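Local coordinates for protein N-acetyl-beta-D glucosaminidase (Rhizomucor miehei CAU432, PDB 4ZM6) that probably hydrolyses terminal N-acetyl-beta-D-glucosamine residues with a glycoside hydrolase family 3 domain and binds acetyl-CoA in a GCN5-related glucosamine N-acetyltransferase region, at residues Gly611-Leu616 with Leu630-Ala635; Thr600-Val605 with Arg640-Asp645; Ala537-Asp542 with Gln623-Gly628. All coordinates share one frame; numbering follows the deposited sequence.

Contact 1 (Gly611-Leu616 with Leu630-Ala635); sequences GQLMLL and LLHDAA. With ACO (acetyl coenzyme *a), chain C.
L616 reaches from the strand 611-616 toward the helix 630-635 and does most of the touching between them. CB lies 4.1 Å from the acetyl oxygen O of the bound acetyl-CoA, so the root of the side chain already borders the cofactor. At CG the chain forks, and CG itself is swung anti to the backbone N (chi1 -152°). CD1 fits between protein and ligand: it sits 4.1 Å from CB of H632, at the edge of the imidazole and near its plane, and also meets methyl CDP of the pantetheine arm. CD2 takes the other course and packs 3.9 Å from CB of L631, whose CD1 is close by. Three residues earlier on the strand, L613 brings CD1 near CD2 of H632, a looser approach at 4.4 Å. Strand and helix run nearly antiparallel, 166° between their directions, with the axes 9.9 Å apart. They are the first two elements of a beta-alpha-beta unit completed by strand 646-649. H632 also has its NE2 hydrogen-bonded to W679, and F673 and F674 of helix 665-677 pack on both L616 and H632. M614 and L615 form a classic beta bulge opposite A599. Just beyond it, the backbone N of L616 donates a 3.0 Å hydrogen bond to acetyl O of the cofactor; the carbonyl O of L616 receives a weak one from N4P of the pantetheine arm. The chemistry thus divides by atom type: the apolar branches of L616 join strand to helix, while its backbone N holds the acetyl oxygen, consistent with the splayed strand of GNAT folds.

Contact 2 (Thr600-Val605 with Arg640-Asp645); sequences TQIVVV and REQGAD
Where the helix ending at Q642 gives way to G643 and A644, the chain passes across I602 of the strand 600-605, and the CA of I602 lies 7.2 Å from the CA of A644. I602 carries the strand's side of the contact. Its longer branch leaves the backbone with CG1 anti to the carbonyl carbon (chi1 -71°), which carries CD1 out to the last helical turn. There the methyl meets the base of Q642, with CD1 lying 3.8 Å from Q642 CG and equally close to its CB; the two side chains cross at about a right angle. The touching is all aliphatic on the glutamine's side, since the chain bends at chi2 (-56°) and the amide takes no part. Lower on the same isoleucine branch, CG1 faces the methyl of A644, 4.4 Å from its CB, a looser apolar contact. So one side chain spans both the end of the helix and the turn that follows. The geometry of that turn explains how A644 arrives there. G643 takes positive phi (81°) in a Schellman motif, its N bonded back to O of R640 at 3.3 Å, and A644 then centres an inverse gamma turn with its CB directed at the strand. No hydrogen bond joins the two segments. H638, one turn earlier on helix 627-642, also packs on I602. Beyond the helix, R640 makes a salt bridge with E167 of helix 155-171, so the helix end lies between the acetyltransferase sheet, where strand 594-605 pairs with 608-618, and helices 108-125 and 155-171.

Contact 3 (Ala537-Asp542 with Gln623-Gly628); sequences ATFIVD and QGKGVG. With ACO (acetyl coenzyme *a), chain C.
F539 lays one face of its ring over a methyl of V627: CG2 stands 3.6 Å from the ring centroid and 17° off the normal, a CH-pi contact. The methyl is displaced a little toward the rim, and CD2 of the ring is the atom nearest to it. V627 can offer this branch because its CG2 stands anti to the carbonyl carbon, beside the backbone N, while CG1 takes the position anti to that N (chi1 174°). Farther round the ring, the aliphatic part of K625 comes in obliquely, CD lying 4.2 Å from F539 CZ and CB about as far from CE2. The end of the lysine leads away from the aromatic ring, with its last torsion bent. No hydrogen bond links the two segments; their meeting is wholly apolar. Most of the polar work of 623-628 is done by its backbone, directed at the pyrophosphate of acetyl-CoA, while OE1 of Q623 takes a weak bond from OAP. G624 N binds O5A at 2.9 Å, G626 N binds O1A at 2.7 Å and G628 N binds O4A at 2.8 Å. Q623 to G628 make up the Q-x-x-G-x-G sequence by which GNAT enzymes grip this group. G626 occupies the N-cap position. On the far side of the strand, D542 pairs with R588 and with R258 of the second subunit. The consequence is a loop with two chemistries: V627 packs over the face of an aromatic ring with K625 alongside, while the peptide N-H groups of the loop and the helix start hold the phosphates, where the helix dipole would favour negative charge.

How the contacts relate
All three contacts draw on helix 627-642 and the mixed sheet it packs against, but at different heights. Contact 3 lies at the N-terminal start, contact 1 a little further along and contact 2 at the C-terminal end. Contacts 1 and 2 are buried and adjoin through neighbouring strands, where Q612 probably hydrogen-bonds Q601; contact 3 is only partly buried. Across each pair of segments the touching is apolar, yet the surroundings differ. Contacts 1 and 3 both line the acetyl-CoA pocket, one at the acetyl end and the other at the pyrophosphate, whereas contact 2, about 24 Å from contact 3 between centres, is plain packing away from that site.

Contact 1 (Gly611-Leu616 with Leu630-Ala635)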
loop_
_atom_site.group_PDB
_atom_site.type_symbol
_atom_site.label_atom_id
_atom_site.label_comp_id
_atom_site.label_asym_id
_atom_site.label_seq_id
_atom_site.Cartn_x
_atom_site.Cartn_y
_atom_site.Cartn_z
ATOM N N GLY A 611 15.122 -3.942 -14.695
ATOM C CA GLY A 611 14.139 -2.889 -14.864
ATOM C C GLY A 611 14.427 -2.137 -16.140
ATOM O O GLY A 611 15.560 -1.728 -16.374
ATOM N N GLN A 612 13.410 -1.958 -16.974
ATOM C CA GLN A 612 13.581 -1.236 -18.217
ATOM C C GLN A 612 12.717 0.006 -18.181
ATOM O O GLN A 612 11.508 -0.086 -17.966
ATOM C CB GLN A 612 13.203 -2.117 -19.400
ATOM C CG GLN A 612 13.985 -3.419 -19.474
ATOM C CD GLN A 612 13.877 -4.099 -20.833
ATOM O OE1 GLN A 612 12.896 -3.921 -21.560
ATOM N NE2 GLN A 612 14.894 -4.879 -21.186
ATOM N N LEU A 613 13.350 1.167 -18.358
ATOM C CA LEU A 613 12.645 2.437 -18.436
ATOM C C LEU A 613 12.308 2.645 -19.903
ATOM O O LEU A 613 13.123 3.139 -20.679
ATOM C CB LEU A 613 13.501 3.576 -17.874
ATOM C CG LEU A 613 12.771 4.848 -17.421
ATOM C CD1 LEU A 613 13.714 5.789 -16.693
ATOM C CD2 LEU A 613 12.152 5.579 -18.589
ATOM N N MET A 614 11.096 2.246 -20.274
ATOM C CA MET A 614 10.698 2.171 -21.676
ATOM C C MET A 614 10.575 3.557 -22.286
ATOM O O MET A 614 10.953 3.781 -23.433
ATOM C CB MET A 614 9.360 1.432 -21.821
ATOM C CG MET A 614 9.366 -0.014 -21.339
ATOM S SD MET A 614 7.702 -0.717 -21.259
ATOM C CE MET A 614 7.320 -0.845 -23.002
ATOM N N LEU A 615 10.024 4.484 -21.517
ATOM C CA LEU A 615 9.785 5.826 -22.019
ATOM C C LEU A 615 9.618 6.792 -20.854
ATOM O O LEU A 615 9.088 6.420 -19.802
ATOM C CB LEU A 615 8.538 5.841 -22.902
ATOM C CG LEU A 615 8.227 7.136 -23.649
ATOM C CD1 LEU A 615 9.188 7.335 -24.807
ATOM C CD2 LEU A 615 6.794 7.121 -24.154
ATOM N N LEU A 616 10.105 8.015 -21.050
ATOM C CA LEU A 616 9.890 9.115 -20.123
ATOM C C LEU A 616 9.684 10.340 -20.985
ATOM O O LEU A 616 10.516 10.634 -21.835
ATOM C CB LEU A 616 11.116 9.312 -19.233
ATOM C CG LEU A 616 10.961 9.900 -17.821
ATOM C CD1 LEU A 616 12.210 10.699 -17.452
ATOM C CD2 LEU A 616 9.721 10.768 -17.657
ATOM N N LEU A 630 10.158 13.941 -11.036
ATOM C CA LEU A 630 9.120 13.233 -10.280
ATOM C C LEU A 630 8.892 11.829 -10.814
ATOM O O LEU A 630 8.987 10.849 -10.071
ATOM C CB LEU A 630 7.793 13.983 -10.323
ATOM C CG LEU A 630 7.441 14.745 -9.055
ATOM C CD1 LEU A 630 8.401 15.902 -8.810
ATOM C CD2 LEU A 630 6.008 15.243 -9.161
ATOM N N LEU A 631 8.589 11.758 -12.110
ATOM C CA LEU A 631 8.250 10.503 -12.780
ATOM C C LEU A 631 9.432 9.553 -12.783
ATOM O O LEU A 631 9.280 8.360 -12.530
ATOM C CB LEU A 631 7.802 10.772 -14.223
ATOM C CG LEU A 631 6.483 11.532 -14.375
ATOM C CD1 LEU A 631 6.259 11.969 -15.811
ATOM C CD2 LEU A 631 5.318 10.690 -13.879
ATOM N N HIS A 632 10.603 10.100 -13.077
ATOM C CA HIS A 632 11.844 9.339 -13.111
ATOM C C HIS A 632 12.122 8.652 -11.771
ATOM O O HIS A 632 12.508 7.481 -11.725
ATOM C CB HIS A 632 12.981 10.287 -13.482
ATOM C CG HIS A 632 14.335 9.662 -13.444
ATOM N ND1 HIS A 632 15.006 9.420 -12.267
ATOM C CD2 HIS A 632 15.154 9.254 -14.437
ATOM C CE1 HIS A 632 16.177 8.875 -12.536
ATOM N NE2 HIS A 632 16.290 8.766 -13.844
ATOM N N ASP A 633 11.920 9.389 -10.685
ATOM C CA ASP A 633 12.109 8.856 -9.341
ATOM C C ASP A 633 11.081 7.775 -9.000
ATOM O O ASP A 633 11.424 6.750 -8.409
ATOM C CB ASP A 633 12.064 9.994 -8.318
ATOM C CG ASP A 633 13.312 10.860 -8.360
ATOM O OD1 ASP A 633 13.920 10.996 -9.446
ATOM O OD2 ASP A 633 13.697 11.394 -7.304
ATOM N N ALA A 634 9.827 8.000 -9.382
ATOM C CA ALA A 634 8.776 6.990 -9.219
ATOM C C ALA A 634 9.178 5.691 -9.906
ATOM O O ALA A 634 8.949 4.606 -9.380
ATOM C CB ALA A 634 7.453 7.496 -9.776
ATOM N N ALA A 635 9.802 5.812 -11.073
ATOM C CA ALA A 635 10.285 4.649 -11.803
ATOM C C ALA A 635 11.387 3.898 -11.050
ATOM O O ALA A 635 11.303 2.680 -10.892
ATOM C CB ALA A 635 10.769 5.053 -13.189
HETATM N N1A ACO C . 13.575 25.977 -11.600
HETATM C C2A ACO C . 14.701 26.071 -12.344
HETATM N N3A ACO C . 15.220 25.031 -13.035
HETATM C C4A ACO C . 14.621 23.811 -13.030
HETATM C C5A ACO C . 13.392 23.637 -12.232
HETATM C C6A ACO C . 12.878 24.816 -11.497
HETATM N N6A ACO C . 11.750 24.721 -10.752
HETATM N N7A ACO C . 13.014 22.364 -12.378
HETATM C C8A ACO C . 13.916 21.759 -13.194
HETATM N N9A ACO C . 14.881 22.618 -13.579
HETATM C C1B ACO C . 16.020 22.284 -14.479
HETATM C C2B ACO C . 17.273 21.887 -13.703
HETATM O O2B ACO C . 18.418 22.565 -14.237
HETATM C C3B ACO C . 17.384 20.375 -13.829
HETATM O O3B ACO C . 18.733 19.882 -13.934
HETATM P P3B ACO C . 19.728 19.982 -15.215
HETATM O O7A ACO C . 19.390 18.778 -16.069
HETATM O O8A ACO C . 19.465 21.332 -15.841
HETATM O O9A ACO C . 21.084 19.881 -14.576
HETATM C C4B ACO C . 16.506 20.031 -15.031
HETATM O O4B ACO C . 15.666 21.165 -15.301
HETATM C C5B ACO C . 15.671 18.784 -14.769
HETATM O O5B ACO C . 14.495 18.875 -15.561
HETATM P P1A ACO C . 13.073 18.352 -15.044
HETATM O O1A ACO C . 12.134 19.536 -15.048
HETATM O O2A ACO C . 13.200 17.505 -13.807
HETATM O O3A ACO C . 12.802 17.386 -16.295
HETATM P P2A ACO C . 11.704 17.749 -17.399
HETATM O O4A ACO C . 10.374 17.891 -16.696
HETATM O O5A ACO C . 12.203 18.882 -18.249
HETATM O O6A ACO C . 11.733 16.400 -18.267
HETATM C CBP ACO C . 12.699 15.181 -20.125
HETATM C CCP ACO C . 12.958 15.938 -18.833
HETATM C CDP ACO C . 11.853 13.949 -19.839
HETATM C CEP ACO C . 14.035 14.735 -20.697
HETATM C CAP ACO C . 11.977 16.144 -21.071
HETATM O OAP ACO C . 12.914 17.072 -21.608
HETATM C C9P ACO C . 11.249 15.456 -22.189
HETATM O O9P ACO C . 10.056 15.214 -22.057
HETATM N N8P ACO C . 11.919 15.152 -23.299
HETATM C C7P ACO C . 11.241 14.537 -24.422
HETATM C C6P ACO C . 12.198 13.964 -25.454
HETATM C C5P ACO C . 12.975 12.737 -25.011
HETATM O O5P ACO C . 14.045 12.567 -25.571
HETATM N N4P ACO C . 12.502 11.872 -24.099
HETATM C C3P ACO C . 13.226 10.650 -23.734
HETATM C C2P ACO C . 12.821 9.438 -24.581
HETATM S S1P ACO C . 14.022 8.128 -24.545
HETATM C C ACO C . 13.571 7.176 -23.262
HETATM O O ACO C . 12.648 7.507 -22.538
HETATM C CH3 ACO C . 14.343 5.916 -23.033
#

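Contact 2 (Thr600-Val605 with Arg640-Asp645)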
loop_
_atom_site.group_PDB
_atom_site.type_symbol
_atom_site.label_atom_id
_atom_site.label_comp_id
_atom_site.label_asym_id
_atom_site.label_seq_id
_atom_site.Cartn_x
_atom_site.Cartn_y
_atom_site.Cartn_z
ATOM N N THR A 600 7.418 1.557 -18.204
ATOM C CA THR A 600 8.258 0.761 -17.315
ATOM C C THR A 600 7.879 -0.723 -17.364
ATOM O O THR A 600 6.703 -1.071 -17.334
ATOM C CB THR A 600 8.135 1.296 -15.867
ATOM O OG1 THR A 600 9.197 2.213 -15.609
ATOM C CG2 THR A 600 8.190 0.185 -14.820
ATOM N N GLN A 601 8.888 -1.587 -17.430
ATOM C CA GLN A 601 8.679 -3.032 -17.370
ATOM C C GLN A 601 9.850 -3.709 -16.666
ATOM O O GLN A 601 10.928 -3.126 -16.545
ATOM C CB GLN A 601 8.444 -3.617 -18.777
ATOM C CG GLN A 601 9.663 -3.837 -19.667
ATOM C CD GLN A 601 9.369 -4.776 -20.838
ATOM O OE1 GLN A 601 8.244 -5.252 -21.012
ATOM N NE2 GLN A 601 10.387 -5.051 -21.644
ATOM N N ILE A 602 9.621 -4.926 -16.180
ATOM C CA ILE A 602 10.664 -5.711 -15.523
ATOM C C ILE A 602 10.767 -7.070 -16.205
ATOM O O ILE A 602 9.766 -7.769 -16.370
ATOM C CB ILE A 602 10.388 -5.892 -14.013
ATOM C CG1 ILE A 602 10.581 -4.565 -13.281
ATOM C CG2 ILE A 602 11.313 -6.943 -13.408
ATOM C CD1 ILE A 602 10.070 -4.568 -11.855
ATOM N N VAL A 603 11.988 -7.428 -16.590
ATOM C CA VAL A 603 12.263 -8.661 -17.317
ATOM C C VAL A 603 13.363 -9.423 -16.592
ATOM O O VAL A 603 14.250 -8.820 -15.993
ATOM C CB VAL A 603 12.703 -8.347 -18.765
ATOM C CG1 VAL A 603 13.363 -9.549 -19.426
ATOM C CG2 VAL A 603 11.510 -7.885 -19.583
ATOM N N VAL A 604 13.301 -10.748 -16.649
ATOM C CA VAL A 604 14.323 -11.595 -16.046
ATOM C C VAL A 604 15.353 -12.040 -17.094
ATOM O O VAL A 604 14.989 -12.581 -18.137
ATOM C CB VAL A 604 13.688 -12.828 -15.383
ATOM C CG1 VAL A 604 14.762 -13.705 -14.766
ATOM C CG2 VAL A 604 12.675 -12.400 -14.330
ATOM N N VAL A 605 16.632 -11.794 -16.804
ATOM C CA VAL A 605 17.754 -12.198 -17.666
ATOM C C VAL A 605 18.848 -12.812 -16.790
ATOM O O VAL A 605 19.336 -12.165 -15.861
ATOM C CB VAL A 605 18.347 -10.992 -18.434
ATOM C CG1 VAL A 605 19.531 -11.425 -19.293
ATOM C CG2 VAL A 605 17.281 -10.311 -19.286
ATOM N N ARG A 640 13.588 -0.242 -7.412
ATOM C CA ARG A 640 14.344 -0.420 -6.180
ATOM C C ARG A 640 13.640 -1.376 -5.219
ATOM O O ARG A 640 14.265 -2.290 -4.687
ATOM C CB ARG A 640 14.570 0.944 -5.520
ATOM C CG ARG A 640 15.441 0.928 -4.279
ATOM C CD ARG A 640 15.702 2.338 -3.776
ATOM N NE ARG A 640 16.368 3.181 -4.778
ATOM C CZ ARG A 640 15.883 4.311 -5.303
ATOM N NH1 ARG A 640 14.695 4.793 -4.951
ATOM N NH2 ARG A 640 16.604 4.974 -6.196
ATOM N N GLU A 641 12.342 -1.162 -5.009
ATOM C CA GLU A 641 11.536 -2.021 -4.133
ATOM C C GLU A 641 11.417 -3.435 -4.679
ATOM O O GLU A 641 11.394 -4.397 -3.912
ATOM C CB GLU A 641 10.129 -1.443 -3.948
ATOM C CG GLU A 641 10.075 -0.153 -3.147
ATOM C CD GLU A 641 8.740 0.561 -3.284
ATOM O OE1 GLU A 641 8.501 1.200 -4.336
ATOM O OE2 GLU A 641 7.924 0.482 -2.339
ATOM N N GLN A 642 11.331 -3.552 -6.004
ATOM C CA GLN A 642 11.216 -4.852 -6.667
ATOM C C GLN A 642 12.523 -5.636 -6.717
ATOM O O GLN A 642 12.508 -6.838 -6.975
ATOM C CB GLN A 642 10.689 -4.681 -8.096
ATOM C CG GLN A 642 9.252 -4.199 -8.175
ATOM C CD GLN A 642 8.312 -5.101 -7.410
ATOM O OE1 GLN A 642 8.226 -6.300 -7.683
ATOM N NE2 GLN A 642 7.612 -4.536 -6.437
ATOM N N GLY A 643 13.647 -4.967 -6.484
ATOM C CA GLY A 643 14.952 -5.611 -6.575
ATOM C C GLY A 643 15.447 -5.713 -8.007
ATOM O O GLY A 643 16.275 -6.566 -8.322
ATOM N N ALA A 644 14.930 -4.849 -8.879
ATOM C CA ALA A 644 15.457 -4.713 -10.232
ATOM C C ALA A 644 16.683 -3.809 -10.165
ATOM O O ALA A 644 16.590 -2.600 -10.400
ATOM C CB ALA A 644 14.406 -4.130 -11.164
ATOM N N ASP A 645 17.826 -4.403 -9.828
ATOM C CA ASP A 645 19.057 -3.642 -9.590
ATOM C C ASP A 645 19.869 -3.342 -10.856
ATOM O O ASP A 645 20.731 -2.469 -10.835
ATOM C CB ASP A 645 19.938 -4.354 -8.559
ATOM C CG ASP A 645 19.249 -4.519 -7.209
ATOM O OD1 ASP A 645 18.349 -3.716 -6.883
ATOM O OD2 ASP A 645 19.620 -5.454 -6.465
#

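Contact 3 (Ala537-Asp542 with Gln623-Gly628)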
loop_
_atom_site.group_PDB
_atom_site.type_symbol
_atom_site.label_atom_id
_atom_site.label_comp_id
_atom_site.label_asym_id
_atom_site.label_seq_id
_atom_site.Cartn_x
_atom_site.Cartn_y
_atom_site.Cartn_z
ATOM N N ALA A 537 4.023 25.379 -7.481
ATOM C CA ALA A 537 3.169 24.604 -8.382
ATOM C C ALA A 537 3.562 23.139 -8.255
ATOM O O ALA A 537 4.726 22.786 -8.464
ATOM C CB ALA A 537 3.319 25.078 -9.818
ATOM N N THR A 538 2.604 22.297 -7.883
ATOM C CA THR A 538 2.894 20.898 -7.596
ATOM C C THR A 538 2.227 19.946 -8.579
ATOM O O THR A 538 1.115 20.183 -9.057
ATOM C CB THR A 538 2.484 20.508 -6.161
ATOM O OG1 THR A 538 1.161 20.994 -5.883
ATOM C CG2 THR A 538 3.479 21.076 -5.148
ATOM N N PHE A 539 2.939 18.860 -8.857
ATOM C CA PHE A 539 2.491 17.828 -9.766
ATOM C C PHE A 539 2.492 16.512 -9.008
ATOM O O PHE A 539 3.358 16.274 -8.163
ATOM C CB PHE A 539 3.414 17.775 -10.979
ATOM C CG PHE A 539 3.504 19.079 -11.712
ATOM C CD1 PHE A 539 2.534 19.435 -12.636
ATOM C CD2 PHE A 539 4.541 19.963 -11.464
ATOM C CE1 PHE A 539 2.605 20.644 -13.312
ATOM C CE2 PHE A 539 4.621 21.170 -12.136
ATOM C CZ PHE A 539 3.652 21.513 -13.062
ATOM N N ILE A 540 1.506 15.672 -9.291
ATOM C CA ILE A 540 1.345 14.425 -8.558
ATOM C C ILE A 540 1.324 13.237 -9.526
ATOM O O ILE A 540 0.791 13.327 -10.634
ATOM C CB ILE A 540 0.099 14.470 -7.639
ATOM C CG1 ILE A 540 0.049 13.239 -6.717
ATOM C CG2 ILE A 540 -1.186 14.602 -8.453
ATOM C CD1 ILE A 540 1.227 13.098 -5.768
ATOM N N VAL A 541 1.935 12.139 -9.088
ATOM C CA VAL A 541 2.127 10.948 -9.894
ATOM C C VAL A 541 1.099 9.876 -9.537
ATOM O O VAL A 541 1.094 9.365 -8.420
ATOM C CB VAL A 541 3.550 10.399 -9.681
ATOM C CG1 VAL A 541 3.726 9.051 -10.365
ATOM C CG2 VAL A 541 4.570 11.405 -10.194
ATOM N N ASP A 542 0.229 9.551 -10.491
ATOM C CA ASP A 542 -0.739 8.462 -10.346
ATOM C C ASP A 542 -0.356 7.282 -11.216
ATOM O O ASP A 542 0.484 7.396 -12.107
ATOM C CB ASP A 542 -2.133 8.915 -10.782
ATOM C CG ASP A 542 -2.739 9.938 -9.853
ATOM O OD1 ASP A 542 -2.649 9.755 -8.617
ATOM O OD2 ASP A 542 -3.326 10.916 -10.367
ATOM N N GLN A 623 8.010 21.289 -19.356
ATOM C CA GLN A 623 9.393 20.892 -19.091
ATOM C C GLN A 623 10.122 21.947 -18.247
ATOM O O GLN A 623 9.724 23.113 -18.209
ATOM C CB GLN A 623 10.132 20.620 -20.406
ATOM C CG GLN A 623 9.638 19.355 -21.080
ATOM C CD GLN A 623 10.161 19.133 -22.485
ATOM O OE1 GLN A 623 11.152 19.725 -22.900
ATOM N NE2 GLN A 623 9.494 18.248 -23.222
ATOM N N GLY A 624 11.170 21.519 -17.549
ATOM C CA GLY A 624 11.948 22.400 -16.682
ATOM C C GLY A 624 11.253 22.836 -15.403
ATOM O O GLY A 624 11.594 23.875 -14.830
ATOM N N LYS A 625 10.282 22.050 -14.950
ATOM C CA LYS A 625 9.583 22.320 -13.687
ATOM C C LYS A 625 9.732 21.181 -12.667
ATOM O O LYS A 625 9.135 21.232 -11.593
ATOM C CB LYS A 625 8.099 22.578 -13.954
ATOM C CG LYS A 625 7.830 23.690 -14.950
ATOM C CD LYS A 625 6.338 23.881 -15.161
ATOM C CE LYS A 625 6.047 24.982 -16.168
ATOM N NZ LYS A 625 6.504 26.312 -15.680
ATOM N N GLY A 626 10.525 20.163 -13.002
ATOM C CA GLY A 626 10.745 19.021 -12.113
ATOM C C GLY A 626 9.783 17.855 -12.293
ATOM O O GLY A 626 9.795 16.920 -11.495
ATOM N N VAL A 627 8.955 17.892 -13.339
ATOM C CA VAL A 627 8.000 16.812 -13.601
ATOM C C VAL A 627 8.725 15.558 -14.069
ATOM O O VAL A 627 8.432 14.456 -13.606
ATOM C CB VAL A 627 6.950 17.210 -14.656
ATOM C CG1 VAL A 627 6.057 16.022 -15.008
ATOM C CG2 VAL A 627 6.117 18.382 -14.153
ATOM N N GLY A 628 9.666 15.729 -14.993
ATOM C CA GLY A 628 10.485 14.615 -15.463
ATOM C C GLY A 628 11.131 13.889 -14.298
ATOM O O GLY A 628 11.167 12.659 -14.252
HETATM N N1A ACO C . 13.575 25.977 -11.600
HETATM C C2A ACO C . 14.701 26.071 -12.344
HETATM N N3A ACO C . 15.220 25.031 -13.035
HETATM C C4A ACO C . 14.621 23.811 -13.030
HETATM C C5A ACO C . 13.392 23.637 -12.232
HETATM C C6A ACO C . 12.878 24.816 -11.497
HETATM N N6A ACO C . 11.750 24.721 -10.752
HETATM N N7A ACO C . 13.014 22.364 -12.378
HETATM C C8A ACO C . 13.916 21.759 -13.194
HETATM N N9A ACO C . 14.881 22.618 -13.579
HETATM C C1B ACO C . 16.020 22.284 -14.479
HETATM C C2B ACO C . 17.273 21.887 -13.703
HETATM O O2B ACO C . 18.418 22.565 -14.237
HETATM C C3B ACO C . 17.384 20.375 -13.829
HETATM O O3B ACO C . 18.733 19.882 -13.934
HETATM P P3B ACO C . 19.728 19.982 -15.215
HETATM O O7A ACO C . 19.390 18.778 -16.069
HETATM O O8A ACO C . 19.465 21.332 -15.841
HETATM O O9A ACO C . 21.084 19.881 -14.576
HETATM C C4B ACO C . 16.506 20.031 -15.031
HETATM O O4B ACO C . 15.666 21.165 -15.301
HETATM C C5B ACO C . 15.671 18.784 -14.769
HETATM O O5B ACO C . 14.495 18.875 -15.561
HETATM P P1A ACO C . 13.073 18.352 -15.044
HETATM O O1A ACO C . 12.134 19.536 -15.048
HETATM O O2A ACO C . 13.200 17.505 -13.807
HETATM O O3A ACO C . 12.802 17.386 -16.295
HETATM P P2A ACO C . 11.704 17.749 -17.399
HETATM O O4A ACO C . 10.374 17.891 -16.696
HETATM O O5A ACO C . 12.203 18.882 -18.249
HETATM O O6A ACO C . 11.733 16.400 -18.267
HETATM C CBP ACO C . 12.699 15.181 -20.125
HETATM C CCP ACO C . 12.958 15.938 -18.833
HETATM C CDP ACO C . 11.853 13.949 -19.839
HETATM C CEP ACO C . 14.035 14.735 -20.697
HETATM C CAP ACO C . 11.977 16.144 -21.071
HETATM O OAP ACO C . 12.914 17.072 -21.608
HETATM C C9P ACO C . 11.249 15.456 -22.189
HETATM O O9P ACO C . 10.056 15.214 -22.057
HETATM N N8P ACO C . 11.919 15.152 -23.299
HETATM C C7P ACO C . 11.241 14.537 -24.422
HETATM C C6P ACO C . 12.198 13.964 -25.454
HETATM C C5P ACO C . 12.975 12.737 -25.011
HETATM O O5P ACO C . 14.045 12.567 -25.571
HETATM N N4P ACO C . 12.502 11.872 -24.099
HETATM C C3P ACO C . 13.226 10.650 -23.734
HETATM C C2P ACO C . 12.821 9.438 -24.581
HETATM S S1P ACO C . 14.022 8.128 -24.545
HETATM C C ACO C . 13.571 7.176 -23.262
HETATM O O ACO C . 12.648 7.507 -22.538
HETATM C CH3 ACO C . 14.343 5.916 -23.033
#